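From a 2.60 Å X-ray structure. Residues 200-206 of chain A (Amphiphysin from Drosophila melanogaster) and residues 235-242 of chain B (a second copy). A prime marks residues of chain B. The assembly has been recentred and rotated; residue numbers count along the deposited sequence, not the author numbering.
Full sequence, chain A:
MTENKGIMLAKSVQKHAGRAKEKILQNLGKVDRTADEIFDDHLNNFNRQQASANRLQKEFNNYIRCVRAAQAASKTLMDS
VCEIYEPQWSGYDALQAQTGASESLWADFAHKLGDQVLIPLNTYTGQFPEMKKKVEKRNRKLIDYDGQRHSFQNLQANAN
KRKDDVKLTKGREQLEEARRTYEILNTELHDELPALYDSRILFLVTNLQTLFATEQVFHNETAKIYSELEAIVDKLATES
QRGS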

# COMPACT_ATOMS: atom_id res chain seq x y z
N ARG A 200 -1.40 12.99 27.43
CA ARG A 200 -1.58 11.82 26.54
C ARG A 200 -2.98 11.69 25.92
O ARG A 200 -3.09 11.26 24.78
CB ARG A 200 -1.17 10.50 27.24
CG ARG A 200 -2.30 9.69 27.89
CD ARG A 200 -1.88 8.66 28.94
NE ARG A 200 -2.39 9.08 30.26
CZ ARG A 200 -3.31 8.43 30.98
NH1 ARG A 200 -3.82 7.28 30.58
NH2 ARG A 200 -3.69 8.95 32.13
N ILE A 201 -4.02 12.02 26.67
CA ILE A 201 -5.39 11.82 26.21
C ILE A 201 -5.66 12.83 25.12
O ILE A 201 -6.03 12.46 24.01
CB ILE A 201 -6.43 12.04 27.35
CG1 ILE A 201 -6.34 10.96 28.43
CG2 ILE A 201 -7.87 12.07 26.79
CD1 ILE A 201 -6.81 11.44 29.81
N LEU A 202 -5.48 14.11 25.44
CA LEU A 202 -5.72 15.18 24.49
C LEU A 202 -4.88 15.01 23.21
O LEU A 202 -5.36 15.28 22.11
CB LEU A 202 -5.45 16.56 25.12
CG LEU A 202 -5.62 17.78 24.19
CD1 LEU A 202 -7.08 17.99 23.80
CD2 LEU A 202 -5.02 19.04 24.83
N PHE A 203 -3.63 14.59 23.36
CA PHE A 203 -2.82 14.35 22.20
C PHE A 203 -3.47 13.34 21.28
O PHE A 203 -3.57 13.56 20.08
CB PHE A 203 -1.44 13.83 22.53
CG PHE A 203 -0.74 13.31 21.31
CD1 PHE A 203 -0.38 14.20 20.30
CD2 PHE A 203 -0.55 11.95 21.13
CE1 PHE A 203 0.22 13.75 19.14
CE2 PHE A 203 0.06 11.49 19.99
CZ PHE A 203 0.44 12.39 18.98
N LEU A 204 -3.88 12.21 21.83
CA LEU A 204 -4.43 11.14 21.01
C LEU A 204 -5.80 11.42 20.42
O LEU A 204 -6.07 11.01 19.30
CB LEU A 204 -4.47 9.82 21.76
CG LEU A 204 -3.18 9.05 21.47
CD1 LEU A 204 -2.35 8.82 22.75
CD2 LEU A 204 -3.54 7.74 20.77
N VAL A 205 -6.67 12.10 21.15
CA VAL A 205 -7.96 12.43 20.61
C VAL A 205 -7.71 13.36 19.41
O VAL A 205 -8.36 13.22 18.38
CB VAL A 205 -8.97 13.04 21.66
CG1 VAL A 205 -9.15 12.10 22.86
CG2 VAL A 205 -8.55 14.39 22.14
N THR A 206 -6.74 14.25 19.50
CA THR A 206 -6.50 15.20 18.40
C THR A 206 -5.80 14.52 17.22
O THR A 206 -6.22 14.72 16.09
CB THR A 206 -5.76 16.51 18.90
OG1 THR A 206 -4.49 16.21 19.48
CG2 THR A 206 -6.51 17.18 20.07
N LYS B 235 -16.53 11.66 20.96
CA LYS B 235 -17.13 11.42 22.26
C LYS B 235 -16.08 11.37 23.34
O LYS B 235 -16.35 11.80 24.45
CB LYS B 235 -17.92 10.10 22.31
CG LYS B 235 -19.29 10.17 21.65
CD LYS B 235 -20.02 8.82 21.72
CE LYS B 235 -20.69 8.40 20.38
NZ LYS B 235 -20.64 6.93 20.11
N LEU B 236 -14.91 10.81 23.05
CA LEU B 236 -13.82 10.86 24.03
C LEU B 236 -13.26 12.28 24.17
O LEU B 236 -12.86 12.69 25.25
CB LEU B 236 -12.71 9.88 23.68
CG LEU B 236 -11.53 9.91 24.67
CD1 LEU B 236 -12.00 9.66 26.10
CD2 LEU B 236 -10.46 8.92 24.28
N ALA B 237 -13.24 13.02 23.08
CA ALA B 237 -12.79 14.41 23.10
C ALA B 237 -13.76 15.31 23.86
O ALA B 237 -13.32 16.26 24.50
CB ALA B 237 -12.59 14.94 21.69
N THR B 238 -15.06 15.03 23.82
CA THR B 238 -16.03 15.87 24.52
C THR B 238 -16.02 15.53 26.01
O THR B 238 -15.97 16.44 26.84
CB THR B 238 -17.47 15.77 23.90
OG1 THR B 238 -17.92 14.41 23.82
CG2 THR B 238 -17.49 16.28 22.43
N GLU B 239 -16.04 14.24 26.34
CA GLU B 239 -16.08 13.79 27.74
C GLU B 239 -14.82 14.23 28.48
O GLU B 239 -14.90 14.96 29.46
CB GLU B 239 -16.28 12.25 27.82
CG GLU B 239 -15.86 11.60 29.15
CD GLU B 239 -15.76 10.08 29.05
OE1 GLU B 239 -16.73 9.46 28.55
OE2 GLU B 239 -14.71 9.50 29.45
N SER B 240 -13.66 13.82 27.99
CA SER B 240 -12.40 14.15 28.64
C SER B 240 -12.09 15.65 28.70
O SER B 240 -11.15 16.04 29.39
CB SER B 240 -11.22 13.43 27.97
OG SER B 240 -10.58 14.28 27.03
N GLN B 241 -12.86 16.49 28.00
CA GLN B 241 -12.58 17.94 27.98
C GLN B 241 -13.35 18.77 29.02
O GLN B 241 -12.81 19.76 29.53
CB GLN B 241 -12.80 18.52 26.57
CG GLN B 241 -11.50 18.87 25.80
CD GLN B 241 -10.48 17.73 25.75
OE1 GLN B 241 -10.57 16.83 24.88
NE2 GLN B 241 -9.49 17.77 26.65
N ARG B 242 -14.59 18.39 29.35
CA ARG B 242 -15.39 19.20 30.28
C ARG B 242 -14.89 19.12 31.73
O ARG B 242 -14.17 18.19 32.10
CB ARG B 242 -16.87 18.82 30.21
CG ARG B 242 -17.21 17.41 30.66
CD ARG B 242 -18.50 16.91 30.03
NE ARG B 242 -19.58 17.89 30.22
CZ ARG B 242 -20.68 18.01 29.46
NH1 ARG B 242 -20.89 17.19 28.43
NH2 ARG B 242 -21.58 18.95 29.74

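No hydrogen bond joins the two stretches, although two of the four side chains that chain B brings to the contact, those of Ser240′ and Gln241′, are polar; the pairing rests on packing. Val205 is its centre. Val205 CA lies 5.8 Å from Ala237′ CA, whose residue has a single methyl group as its side chain, and Val205 CB meets Ala237′ CB at 4.1 Å. With its CA-to-CB bond directed toward chain B and chi1 in the m well, Val205 also brings CG1 to within 3.7 Å of Leu236′ CG, so that one branched residue packs against two consecutive apolar side chains of the opposing helix.

One turn earlier in chain A, Ile201 also points toward the partner, but the backbones are further apart here, 7.8 Å between the CA atoms of Ile201 and Ser240′. The side chains bridge the gap: Ile201 CG2 comes within 3.5 Å of Ser240′ OG. That hydroxyl turns back on its own chain, giving a weak hydrogen bond from Ser240′ OG to Leu236′ O at 3.3 Å.

Leu202 and Gln241′ complete the contact. Both leave their backbones sideways, yet their ends come nearer the other stretch, and Leu202 CD1 packs 3.7 Å from the side-chain amide of Gln241′, measured to its modelled NE2 atom.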